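Local coordinates for conserved hypothetical protein (Bacteroides thetaiotaomicron, PDB 2FB6) that is of unknown function but folds as a small parallel alpha/beta domain whose strand order is that of the DsrEFH-like fold, at residues Ile12-Asp17 with Lys52-Asp57; Ile45-Ser50 with Gln78-Asn83; Ile89-Asn92 with Thr96-Tyr99. All coordinates share one frame; numbering follows the deposited sequence.

How the contacts relate
The three contacts sit along one five-stranded parallel sheet and show how strand ends and the helices after them are knitted together. Contacts 1 and 2 have centres about 8 Å apart and use the neighbouring strands 9-14 and 41-46; Trp-14 O of contact 1 is 2.7 Å from Ser-50 OG of contact 2, a probable hydrogen bond. Contact 3, centred about 9 Å from contact 2, lies at the edge strand 96-98, and Gln-78 N meets Arg-98 O at 2.9 Å. The centres of contacts 1 and 3 are about 13 Å apart, and the two join where Val-54 CG1 packs on Ile-90 CD1. Contact 2 contains Cys-80, whose CxxC-like setting with Cys-77 has no established role.

Contact 1 (Ile12-Asp17 with Lys52-Asp57); sequences ILWTTD and KLVAND
Trp-14 and Val-54 bring the end of an inner strand against a helix in this three-layer alpha/beta domain. Strand 9-14 runs parallel to strand 41-46, and helix 49-56, which follows that neighbour, sets Val-54 against the indole at the strand end and Leu-53 against Asp-17 in the turn. Trp-14 is the first residue along the segment to touch the helix. With CG anti to the backbone N (chi1 173°), its indole is carried off the sheet toward the helix, and CH2, at the far corner of the six-membered ring, does the touching: Trp-14 CH2 lies 3.7 Å from CG2 of Val-54, and the ring meets this methyl obliquely. Helix 19-36, through Val-22 and Leu-26, and helix 58-70, through Val-60 and Ile-64, also pack on the indole, which is buried.

Its one polar atom is satisfied close by. Trp-14 NE1 donates to Thr-16 O at 2.9 Å, a bent bond with an N-H...O angle of 135° that approaches in the carbonyl plane and ties the indole to the turn. A leucine in place of Trp-14 would probably leave Thr-16 O without this donor and open a gap beside Val-54. The Thr-16 hydroxyl is hydrogen-bonded to Asn-18 N, away from the helix.

Asp-17 ends the segment at the surface. Its CB points to the helix, but the carboxylate leads away, so the acid contributes aliphatic surface rather than charge. Asp-17 CB rests 4.0 Å from Leu-53 CB, while the CD2 methyl of Leu-53 comes within 3.9 Å of Asp-17 CA.

Contact 2 (Ile45-Ser50 with Gln78-Asn83); sequences ILWGAS and QDCCEN
Trp-47 meets Cys-80 by one corner of its indole, and the approach can be traced outward from the backbone. Trp-47 CB still stands 5.2 Å from Cys-80 SG. With CG anti to the backbone N (chi1 -166°), the five-membered ring is swung to the near side: Trp-47 CD1 comes within 3.5 Å of Cys-80 SG, and NE1, next round the ring, is 3.9 Å from the same sulfur. Beyond that the indole draws off again, CZ2 of Trp-47 lying 6.2 Å from Cys-80 SG. The sulfur lies 4.4 Å from the centroid of the five-membered ring of Trp-47, 63° off that ring's normal, an oblique Cys sulfur-aromatic contact. Leu-13, Cys-77 and Met-100 also touch the Trp-47 side chain.

Trp-47 follows strand 41-46, while Cys-80 lies in the first turn of helix 78-84, directly after the adjacent parallel strand 73-77. The contact therefore bridges two neighbouring C-terminal strand ends, the region where open alpha/beta sheets commonly place their functional sites. Cys-77 and Cys-80 are spaced like a thioredoxin-type CxxC at a helix start, although no redox role is established here.

Gly-48 also borders the sulfur: its backbone N is 3.7 Å from Cys-80 SG. At the backbone angles of Gly-48 a CB would collide with the Trp-47 carbonyl oxygen. On the helix's outer side, Gln-78 NE2 donates to Glu-82 OE2 at 2.9 Å, reaching the oxygen from above the carboxylate plane.

Contact 3 (Ile89-Asn92 with Thr96-Tyr99); sequences IITN and TVRY
In Val-97, CG1 lies anti to the backbone N (chi1 172°), which puts the other methyl, CG2, beside that nitrogen and aims it at Ile-90 and Thr-91 of the helix. Ile-90 answers with its own branch methyl: its CG1 is beside the backbone N (chi1 -65°), which sends CG2 across to the strand while the longer arm, ending in CD1, runs away toward Val-54. The two methyls meet at 3.6 Å, Ile-90 CG2 to Val-97 CG2, and the side chains cross at about a right angle. Ile-90 also packs on Ala-76 of the neighbouring strand 73-77 and is buried.

Helix 87-92 and strand 96-98 are the closing half of a beta-alpha-beta crossover: the chain leaves parallel strand 73-77, passes through helices 78-84 and 87-92, and returns as the edge strand beside it. Only a short loop separates helix from strand, and Val-97 is the strand residue that packs on the helix. Its neighbours Thr-96 and Arg-98 pair through their backbones with Ile-74, Ala-76 and Gln-78, and Arg-98 adds a salt bridge to Glu-75.

The polar side of the contact belongs to Thr-91, at the surface and modelled in two conformers. In the one described, OG1 of Thr-91 lies 3.5 Å from Val-97 CG2, the two side chains again crossing at about a right angle, and this hydroxyl is hydrogen-bonded to Ala-87 O one helical turn back. A water also bridges the segments: it accepts from Val-97 N at 2.8 Å and makes a longer hydrogen bond of 3.2 Å with Thr-91 OG1.

Contact 1 (Ile12-Asp17 with Lys52-Asp57)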
ATOM      1  N   ILE A  12      -0.979  -5.631  -2.032  1.00 11.10           N
ATOM      2  CA  ILE A  12      -0.150  -5.131  -3.106  1.00 11.71           C
ATOM      3  C   ILE A  12       1.155  -4.662  -2.488  1.00 11.25           C
ATOM      4  O   ILE A  12       1.136  -3.808  -1.605  1.00 11.93           O
ATOM      5  CB  ILE A  12      -0.829  -3.962  -3.857  1.00 11.86           C
ATOM      6  CG1 ILE A  12      -2.141  -4.443  -4.506  1.00 12.43           C
ATOM      7  CG2 ILE A  12       0.128  -3.376  -4.925  1.00 12.54           C
ATOM      8  CD1 ILE A  12      -3.035  -3.321  -5.021  1.00 14.30           C
ATOM      9  N   LEU A  13       2.272  -5.234  -2.940  1.00 10.32           N
ATOM     10  CA  LEU A  13       3.582  -4.713  -2.581  1.00 11.00           C
ATOM     11  C   LEU A  13       3.951  -3.661  -3.626  1.00 11.19           C
ATOM     12  O   LEU A  13       4.266  -3.984  -4.776  1.00 11.99           O
ATOM     13  CB  LEU A  13       4.601  -5.846  -2.552  1.00 11.04           C
ATOM     14  CG  LEU A  13       6.062  -5.482  -2.259  1.00 11.37           C
ATOM     15  CD1 LEU A  13       6.235  -4.781  -0.910  1.00 12.97           C
ATOM     16  CD2 LEU A  13       6.919  -6.729  -2.327  1.00 12.30           C
ATOM     17  N   TRP A  14       3.863  -2.398  -3.231  1.00 11.34           N
ATOM     18  CA  TRP A  14       4.064  -1.288  -4.144  1.00 11.54           C
ATOM     19  C   TRP A  14       5.506  -0.795  -4.006  1.00 11.64           C
ATOM     20  O   TRP A  14       5.859  -0.134  -3.027  1.00 11.23           O
ATOM     21  CB  TRP A  14       3.044  -0.196  -3.796  1.00 11.80           C
ATOM     22  CG  TRP A  14       3.194   1.099  -4.512  1.00 12.05           C
ATOM     23  CD1 TRP A  14       4.064   1.400  -5.530  1.00 11.91           C
ATOM     24  CD2 TRP A  14       2.416   2.273  -4.288  1.00 11.91           C
ATOM     25  NE1 TRP A  14       3.895   2.717  -5.917  1.00 11.30           N
ATOM     26  CE2 TRP A  14       2.883   3.271  -5.178  1.00 12.15           C
ATOM     27  CE3 TRP A  14       1.358   2.582  -3.421  1.00 13.67           C
ATOM     28  CZ2 TRP A  14       2.338   4.558  -5.214  1.00 12.72           C
ATOM     29  CZ3 TRP A  14       0.820   3.881  -3.442  1.00 12.87           C
ATOM     30  CH2 TRP A  14       1.312   4.847  -4.336  1.00 13.22           C
ATOM     31  N   THR A  15       6.335  -1.138  -4.991  1.00 12.44           N
ATOM     32  CA  THR A  15       7.734  -0.693  -5.010  1.00 12.94           C
ATOM     33  C   THR A  15       7.984   0.351  -6.084  1.00 13.00           C
ATOM     34  O   THR A  15       8.920   1.140  -5.971  1.00 13.51           O
ATOM     35  CB  THR A  15       8.737  -1.858  -5.248  1.00 13.38           C
ATOM     36  OG1 THR A  15       8.647  -2.310  -6.599  1.00 15.70           O
ATOM     37  CG2 THR A  15       8.492  -3.029  -4.282  1.00 14.24           C
ATOM     38  N   THR A  16       7.171   0.342  -7.135  1.00 12.80           N
ATOM     39  CA  THR A  16       7.477   1.159  -8.320  1.00 14.05           C
ATOM     40  C   THR A  16       7.274   2.653  -8.096  1.00 13.46           C
ATOM     41  O   THR A  16       6.389   3.067  -7.331  1.00 13.14           O
ATOM     42  CB  THR A  16       6.657   0.710  -9.553  1.00 14.89           C
ATOM     43  OG1 THR A  16       7.139   1.415 -10.703  1.00 17.33           O
ATOM     44  CG2 THR A  16       5.151   0.967  -9.376  1.00 16.42           C
ATOM     45  N   ASP A  17       8.085   3.461  -8.779  1.00 13.70           N
ATOM     46  CA  ASP A  17       7.812   4.888  -8.842  1.00 14.09           C
ATOM     47  C   ASP A  17       7.377   5.317 -10.244  1.00 14.16           C
ATOM     48  O   ASP A  17       7.389   6.506 -10.551  1.00 14.55           O
ATOM     49  CB  ASP A  17       8.997   5.726  -8.330  1.00 13.89           C
ATOM     50  CG  ASP A  17      10.264   5.532  -9.145  1.00 15.54           C
ATOM     51  OD1 ASP A  17      10.245   4.835 -10.184  1.00 17.00           O
ATOM     52  OD2 ASP A  17      11.289   6.135  -8.743  1.00 18.84           O
ATOM     53  N   LYS A  52       9.687   7.288  -1.763  1.00 14.36           N
ATOM     54  CA  LYS A  52      10.133   8.623  -2.183  0.60 14.97           C
ATOM     55  C   LYS A  52       9.072   9.294  -3.047  1.00 14.96           C
ATOM     56  O   LYS A  52       8.810  10.487  -2.896  1.00 15.72           O
ATOM     57  CB  LYS A  52      11.458   8.556  -2.946  0.60 15.78           C
ATOM     58  CG  LYS A  52      12.665   8.350  -2.066  0.60 16.67           C
ATOM     59  CD  LYS A  52      13.952   8.503  -2.867  0.60 19.37           C
ATOM     60  CE  LYS A  52      15.146   8.003  -2.079  0.60 20.83           C
ATOM     61  NZ  LYS A  52      16.389   7.987  -2.909  0.60 21.48           N
ATOM     62  N   LEU A  53       8.445   8.530  -3.944  1.00 14.31           N
ATOM     63  CA  LEU A  53       7.398   9.089  -4.793  1.00 13.78           C
ATOM     64  C   LEU A  53       6.228   9.644  -3.970  1.00 13.68           C
ATOM     65  O   LEU A  53       5.769  10.768  -4.181  1.00 13.90           O
ATOM     66  CB  LEU A  53       6.899   8.053  -5.805  1.00 13.71           C
ATOM     67  CG  LEU A  53       5.728   8.519  -6.670  1.00 13.64           C
ATOM     68  CD1 LEU A  53       6.189   9.632  -7.628  1.00 14.37           C
ATOM     69  CD2 LEU A  53       5.136   7.318  -7.407  1.00 14.70           C
ATOM     70  N   VAL A  54       5.718   8.837  -3.049  1.00 13.57           N
ATOM     71  CA  VAL A  54       4.585   9.258  -2.231  1.00 13.53           C
ATOM     72  C   VAL A  54       4.950  10.483  -1.399  1.00 13.78           C
ATOM     73  O   VAL A  54       4.135  11.401  -1.254  1.00 14.95           O
ATOM     74  CB  VAL A  54       4.083   8.105  -1.339  1.00 13.19           C
ATOM     75  CG1 VAL A  54       3.060   8.596  -0.358  1.00 13.58           C
ATOM     76  CG2 VAL A  54       3.469   7.001  -2.216  1.00 12.71           C
ATOM     77  N   ALA A  55       6.175  10.511  -0.866  1.00 13.96           N
ATOM     78  CA  ALA A  55       6.584  11.612  -0.005  1.00 14.69           C
ATOM     79  C   ALA A  55       6.642  12.937  -0.742  1.00 15.76           C
ATOM     80  O   ALA A  55       6.416  13.985  -0.144  1.00 16.54           O
ATOM     81  CB  ALA A  55       7.939  11.309   0.617  1.00 15.13           C
ATOM     82  N   ASN A  56       6.963  12.867  -2.033  1.00 16.17           N
ATOM     83  CA  ASN A  56       7.303  14.052  -2.800  1.00 17.97           C
ATOM     84  C   ASN A  56       6.264  14.512  -3.823  1.00 18.22           C
ATOM     85  O   ASN A  56       6.328  15.653  -4.281  1.00 20.27           O
ATOM     86  CB  ASN A  56       8.651  13.843  -3.488  1.00 18.88           C
ATOM     87  CG  ASN A  56       9.824  13.900  -2.513  1.00 22.22           C
ATOM     88  OD1 ASN A  56      10.449  12.882  -2.215  1.00 26.61           O
ATOM     89  ND2 ASN A  56      10.123  15.104  -2.009  1.00 25.46           N
ATOM     90  N   ASP A  57       5.323  13.645  -4.189  1.00 17.12           N
ATOM     91  CA  ASP A  57       4.442  13.955  -5.315  1.00 16.06           C
ATOM     92  C   ASP A  57       3.018  14.196  -4.855  1.00 15.31           C
ATOM     93  O   ASP A  57       2.329  13.261  -4.434  1.00 14.69           O
ATOM     94  CB  ASP A  57       4.482  12.829  -6.343  1.00 16.51           C
ATOM     95  CG  ASP A  57       3.809  13.211  -7.639  1.00 18.48           C
ATOM     96  OD1 ASP A  57       2.593  13.466  -7.619  1.00 18.77           O
ATOM     97  OD2 ASP A  57       4.516  13.250  -8.671  1.00 21.56           O
TER

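Contact 2 (Ile45-Ser50 with Gln78-Asn83)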
ATOM      1  N   ILE A  45       1.460  -2.147   0.670  1.00 10.20           N
ATOM      2  CA  ILE A  45       2.747  -1.978   1.350  1.00 10.26           C
ATOM      3  C   ILE A  45       3.619  -1.059   0.492  1.00 11.00           C
ATOM      4  O   ILE A  45       3.926  -1.383  -0.648  1.00 11.61           O
ATOM      5  CB  ILE A  45       3.481  -3.325   1.522  1.00 10.79           C
ATOM      6  CG1 ILE A  45       2.600  -4.360   2.242  1.00 10.96           C
ATOM      7  CG2 ILE A  45       4.814  -3.093   2.242  1.00 11.51           C
ATOM      8  CD1 ILE A  45       3.137  -5.777   2.073  1.00 13.56           C
ATOM      9  N   LEU A  46       3.994   0.083   1.055  1.00 10.85           N
ATOM     10  CA  LEU A  46       4.904   1.015   0.393  0.50 11.54           C
ATOM     11  C   LEU A  46       6.333   0.695   0.790  1.00 11.54           C
ATOM     12  O   LEU A  46       6.708   0.849   1.948  1.00 12.00           O
ATOM     13  CB  LEU A  46       4.586   2.447   0.810  0.50 11.84           C
ATOM     14  CG  LEU A  46       3.362   3.082   0.174  0.50 11.60           C
ATOM     15  CD1 LEU A  46       3.067   4.415   0.816  0.50 11.33           C
ATOM     16  CD2 LEU A  46       3.620   3.266  -1.304  0.50 13.26           C
ATOM     17  N   TRP A  47       7.149   0.255  -0.166  1.00 12.21           N
ATOM     18  CA  TRP A  47       8.495  -0.186   0.183  1.00 12.73           C
ATOM     19  C   TRP A  47       9.352  -0.108  -1.065  1.00 13.58           C
ATOM     20  O   TRP A  47       9.080  -0.808  -2.034  1.00 14.55           O
ATOM     21  CB  TRP A  47       8.420  -1.637   0.682  1.00 13.07           C
ATOM     22  CG  TRP A  47       9.646  -2.150   1.378  1.00 13.05           C
ATOM     23  CD1 TRP A  47      10.910  -1.634   1.332  1.00 13.70           C
ATOM     24  CD2 TRP A  47       9.717  -3.318   2.191  1.00 12.73           C
ATOM     25  NE1 TRP A  47      11.765  -2.410   2.080  1.00 13.67           N
ATOM     26  CE2 TRP A  47      11.050  -3.443   2.629  1.00 13.00           C
ATOM     27  CE3 TRP A  47       8.771  -4.262   2.620  1.00 12.62           C
ATOM     28  CZ2 TRP A  47      11.473  -4.494   3.454  1.00 12.83           C
ATOM     29  CZ3 TRP A  47       9.195  -5.301   3.452  1.00 12.78           C
ATOM     30  CH2 TRP A  47      10.518  -5.401   3.859  1.00 13.59           C
ATOM     31  N   GLY A  48      10.400   0.717  -1.025  1.00 13.33           N
ATOM     32  CA  GLY A  48      11.275   0.910  -2.196  1.00 13.92           C
ATOM     33  C   GLY A  48      11.131   2.296  -2.786  1.00 13.48           C
ATOM     34  O   GLY A  48      10.852   3.244  -2.062  1.00 13.72           O
ATOM     35  N   ALA A  49      11.310   2.411  -4.106  1.00 13.06           N
ATOM     36  CA  ALA A  49      11.295   3.713  -4.797  1.00 12.79           C
ATOM     37  C   ALA A  49       9.968   4.459  -4.571  1.00 12.40           C
ATOM     38  O   ALA A  49       9.923   5.689  -4.489  1.00 13.68           O
ATOM     39  CB  ALA A  49      11.578   3.507  -6.287  1.00 12.49           C
ATOM     40  N   SER A  50       8.899   3.690  -4.420  1.00 12.59           N
ATOM     41  CA  SER A  50       7.578   4.249  -4.146  1.00 11.88           C
ATOM     42  C   SER A  50       7.485   5.159  -2.922  1.00 12.67           C
ATOM     43  O   SER A  50       6.669   6.079  -2.897  1.00 12.93           O
ATOM     44  CB  SER A  50       6.583   3.114  -3.975  1.00 12.51           C
ATOM     45  OG  SER A  50       6.996   2.284  -2.903  1.00 12.27           O
ATOM     46  N   GLN A  78       9.275   1.339   7.650  1.00 10.20           N
ATOM     47  CA  GLN A  78       9.866   2.346   8.523  1.00 10.74           C
ATOM     48  C   GLN A  78      11.346   2.558   8.240  1.00 10.56           C
ATOM     49  O   GLN A  78      11.835   3.693   8.366  1.00 11.30           O
ATOM     50  CB  GLN A  78       9.631   1.994   9.998  1.00 10.76           C
ATOM     51  CG  GLN A  78      10.205   3.015  10.972  1.00 11.47           C
ATOM     52  CD  GLN A  78       9.645   2.862  12.380  1.00 13.72           C
ATOM     53  OE1 GLN A  78       8.574   2.281  12.575  1.00 15.43           O
ATOM     54  NE2 GLN A  78      10.370   3.376  13.362  1.00 15.80           N
ATOM     55  N   ASP A  79      12.069   1.494   7.880  1.00 11.38           N
ATOM     56  CA  ASP A  79      13.475   1.668   7.487  1.00 12.18           C
ATOM     57  C   ASP A  79      13.577   2.597   6.276  1.00 12.76           C
ATOM     58  O   ASP A  79      14.392   3.527   6.270  1.00 13.27           O
ATOM     59  CB  ASP A  79      14.105   0.321   7.154  1.00 13.45           C
ATOM     60  CG  ASP A  79      14.412  -0.493   8.385  1.00 14.03           C
ATOM     61  OD1 ASP A  79      15.404  -0.162   9.087  1.00 15.69           O
ATOM     62  OD2 ASP A  79      13.686  -1.487   8.654  1.00 15.28           O
ATOM     63  N   CYS A  80      12.757   2.354   5.251  1.00 14.15           N
ATOM     64  CA  CYS A  80      12.744   3.260   4.093  1.00 14.81           C
ATOM     65  C   CYS A  80      12.401   4.685   4.460  1.00 14.64           C
ATOM     66  O   CYS A  80      13.069   5.623   4.015  1.00 15.26           O
ATOM     67  CB  CYS A  80      11.733   2.806   3.039  1.00 16.19           C
ATOM     68  SG  CYS A  80      12.336   1.460   2.050  1.00 20.47           S
ATOM     69  N   CYS A  81      11.334   4.863   5.243  1.00 13.85           N
ATOM     70  CA  CYS A  81      10.934   6.200   5.667  1.00 14.17           C
ATOM     71  C   CYS A  81      12.058   6.907   6.408  1.00 14.60           C
ATOM     72  O   CYS A  81      12.308   8.108   6.187  1.00 15.90           O
ATOM     73  CB  CYS A  81       9.685   6.141   6.538  1.00 14.35           C
ATOM     74  SG  CYS A  81       8.222   5.601   5.598  1.00 15.68           S
ATOM     75  N   GLU A  82      12.753   6.166   7.270  1.00 13.58           N
ATOM     76  CA  GLU A  82      13.841   6.772   8.040  1.00 13.46           C
ATOM     77  C   GLU A  82      15.056   7.027   7.160  1.00 13.89           C
ATOM     78  O   GLU A  82      15.700   8.071   7.283  1.00 14.09           O
ATOM     79  CB  GLU A  82      14.179   5.924   9.272  1.00 13.43           C
ATOM     80  CG  GLU A  82      13.042   5.963  10.279  1.00 15.02           C
ATOM     81  CD  GLU A  82      13.334   5.188  11.542  1.00 18.78           C
ATOM     82  OE1 GLU A  82      14.416   4.577  11.623  1.00 24.35           O
ATOM     83  OE2 GLU A  82      12.483   5.175  12.453  1.00 17.62           O
ATOM     84  N   ASN A  83      15.369   6.096   6.263  1.00 14.15           N
ATOM     85  CA  ASN A  83      16.518   6.295   5.374  1.00 14.91           C
ATOM     86  C   ASN A  83      16.347   7.430   4.373  1.00 16.00           C
ATOM     87  O   ASN A  83      17.313   8.134   4.032  1.00 16.72           O
ATOM     88  CB  ASN A  83      16.897   5.004   4.676  1.00 15.24           C
ATOM     89  CG  ASN A  83      17.518   4.018   5.629  1.00 15.01           C
ATOM     90  OD1 ASN A  83      18.126   4.411   6.633  1.00 17.06           O
ATOM     91  ND2 ASN A  83      17.358   2.735   5.341  1.00 17.17           N
TER

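Contact 3 (Ile89-Asn92 with Thr96-Tyr99)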
ATOM      1  N   ILE A  89       6.245  12.933   6.957  1.00 16.84           N
ATOM      2  CA  ILE A  89       5.389  13.187   5.793  1.00 16.44           C
ATOM      3  C   ILE A  89       4.435  12.004   5.585  1.00 15.29           C
ATOM      4  O   ILE A  89       3.228  12.180   5.406  1.00 15.47           O
ATOM      5  CB  ILE A  89       6.242  13.431   4.513  1.00 16.35           C
ATOM      6  CG1 ILE A  89       7.040  14.738   4.633  1.00 17.78           C
ATOM      7  CG2 ILE A  89       5.359  13.490   3.258  1.00 17.72           C
ATOM      8  CD1 ILE A  89       8.152  14.844   3.591  1.00 18.44           C
ATOM      9  N   ILE A  90       4.984  10.792   5.641  1.00 14.28           N
ATOM     10  CA  ILE A  90       4.200   9.593   5.369  1.00 14.00           C
ATOM     11  C   ILE A  90       3.138   9.373   6.454  1.00 14.21           C
ATOM     12  O   ILE A  90       1.971   9.123   6.138  1.00 14.37           O
ATOM     13  CB  ILE A  90       5.131   8.369   5.201  1.00 13.00           C
ATOM     14  CG1 ILE A  90       6.040   8.520   3.960  1.00 12.93           C
ATOM     15  CG2 ILE A  90       4.347   7.061   5.138  1.00 13.25           C
ATOM     16  CD1 ILE A  90       5.330   8.662   2.619  1.00 13.34           C
ATOM     17  N   THR A  91       3.526   9.522   7.724  1.00 14.93           N
ATOM     18  CA  THR A  91       2.606   9.393   8.852  0.60 15.55           C
ATOM     19  C   THR A  91       1.474  10.422   8.756  1.00 16.20           C
ATOM     20  O   THR A  91       0.304  10.124   9.036  1.00 16.70           O
ATOM     21  CB  THR A  91       3.392   9.568  10.181  0.60 15.95           C
ATOM     22  OG1 THR A  91       4.189   8.398  10.424  0.60 16.26           O
ATOM     23  CG2 THR A  91       2.477   9.844  11.371  0.60 15.97           C
ATOM     24  N   ASN A  92       1.839  11.646   8.361  1.00 16.89           N
ATOM     25  CA  ASN A  92       0.870  12.740   8.233  0.60 17.35           C
ATOM     26  C   ASN A  92      -0.186  12.504   7.157  1.00 17.09           C
ATOM     27  O   ASN A  92      -1.263  13.108   7.195  1.00 18.18           O
ATOM     28  CB  ASN A  92       1.568  14.080   7.972  0.60 17.47           C
ATOM     29  CG  ASN A  92       2.308  14.616   9.191  0.60 19.02           C
ATOM     30  OD1 ASN A  92       2.132  14.132  10.310  0.60 20.52           O
ATOM     31  ND2 ASN A  92       3.162  15.613   8.966  0.60 20.19           N
ATOM     32  N   THR A  96       0.381   3.990   7.847  1.00 12.87           N
ATOM     33  CA  THR A  96       1.007   3.350   9.007  1.00 13.59           C
ATOM     34  C   THR A  96       2.478   3.128   8.709  1.00 13.01           C
ATOM     35  O   THR A  96       2.824   2.477   7.735  1.00 15.02           O
ATOM     36  CB  THR A  96       0.340   1.993   9.346  1.00 13.95           C
ATOM     37  OG1 THR A  96      -1.023   2.228   9.706  1.00 17.05           O
ATOM     38  CG2 THR A  96       1.075   1.286  10.513  1.00 15.00           C
ATOM     39  N   VAL A  97       3.349   3.655   9.555  1.00 12.77           N
ATOM     40  CA  VAL A  97       4.768   3.437   9.371  1.00 12.77           C
ATOM     41  C   VAL A  97       5.228   2.446  10.429  1.00 12.50           C
ATOM     42  O   VAL A  97       5.034   2.676  11.625  1.00 13.03           O
ATOM     43  CB  VAL A  97       5.555   4.767   9.490  1.00 13.03           C
ATOM     44  CG1 VAL A  97       7.054   4.546   9.484  1.00 14.54           C
ATOM     45  CG2 VAL A  97       5.154   5.719   8.373  1.00 13.63           C
ATOM     46  N   ARG A  98       5.791   1.321   9.981  1.00 12.05           N
ATOM     47  CA  ARG A  98       6.281   0.314  10.908  1.00 11.98           C
ATOM     48  C   ARG A  98       7.366  -0.528  10.262  1.00 12.00           C
ATOM     49  O   ARG A  98       7.526  -0.528   9.036  1.00 11.27           O
ATOM     50  CB  ARG A  98       5.133  -0.560  11.413  1.00 12.90           C
ATOM     51  CG  ARG A  98       4.535  -1.473  10.404  1.00 14.27           C
ATOM     52  CD  ARG A  98       3.621  -2.437  11.156  1.00 17.25           C
ATOM     53  NE  ARG A  98       2.823  -3.215  10.240  1.00 16.80           N
ATOM     54  CZ  ARG A  98       2.176  -4.329  10.567  1.00 14.89           C
ATOM     55  NH1 ARG A  98       2.247  -4.837  11.797  1.00 14.61           N
ATOM     56  NH2 ARG A  98       1.481  -4.957   9.642  1.00 14.85           N
ATOM     57  N   TYR A  99       8.119  -1.252  11.087  1.00 11.97           N
ATOM     58  CA  TYR A  99       9.148  -2.144  10.546  1.00 13.02           C
ATOM     59  C   TYR A  99       8.459  -3.300   9.825  1.00 13.00           C
ATOM     60  O   TYR A  99       7.597  -3.951  10.399  1.00 13.19           O
ATOM     61  CB  TYR A  99      10.105  -2.599  11.655  1.00 13.82           C
ATOM     62  CG  TYR A  99      10.935  -1.444  12.170  1.00 14.70           C
ATOM     63  CD1 TYR A  99      11.748  -0.711  11.308  1.00 15.16           C
ATOM     64  CD2 TYR A  99      10.893  -1.072  13.513  1.00 16.69           C
ATOM     65  CE1 TYR A  99      12.506   0.381  11.767  1.00 16.31           C
ATOM     66  CE2 TYR A  99      11.665   0.010  13.987  1.00 17.87           C
ATOM     67  CZ  TYR A  99      12.462   0.719  13.097  1.00 17.24           C
ATOM     68  OH  TYR A  99      13.221   1.793  13.512  1.00 19.50           O
TER
HETATM   69  O   HOH W   1       2.726   5.757  11.344  1.00 28.58           O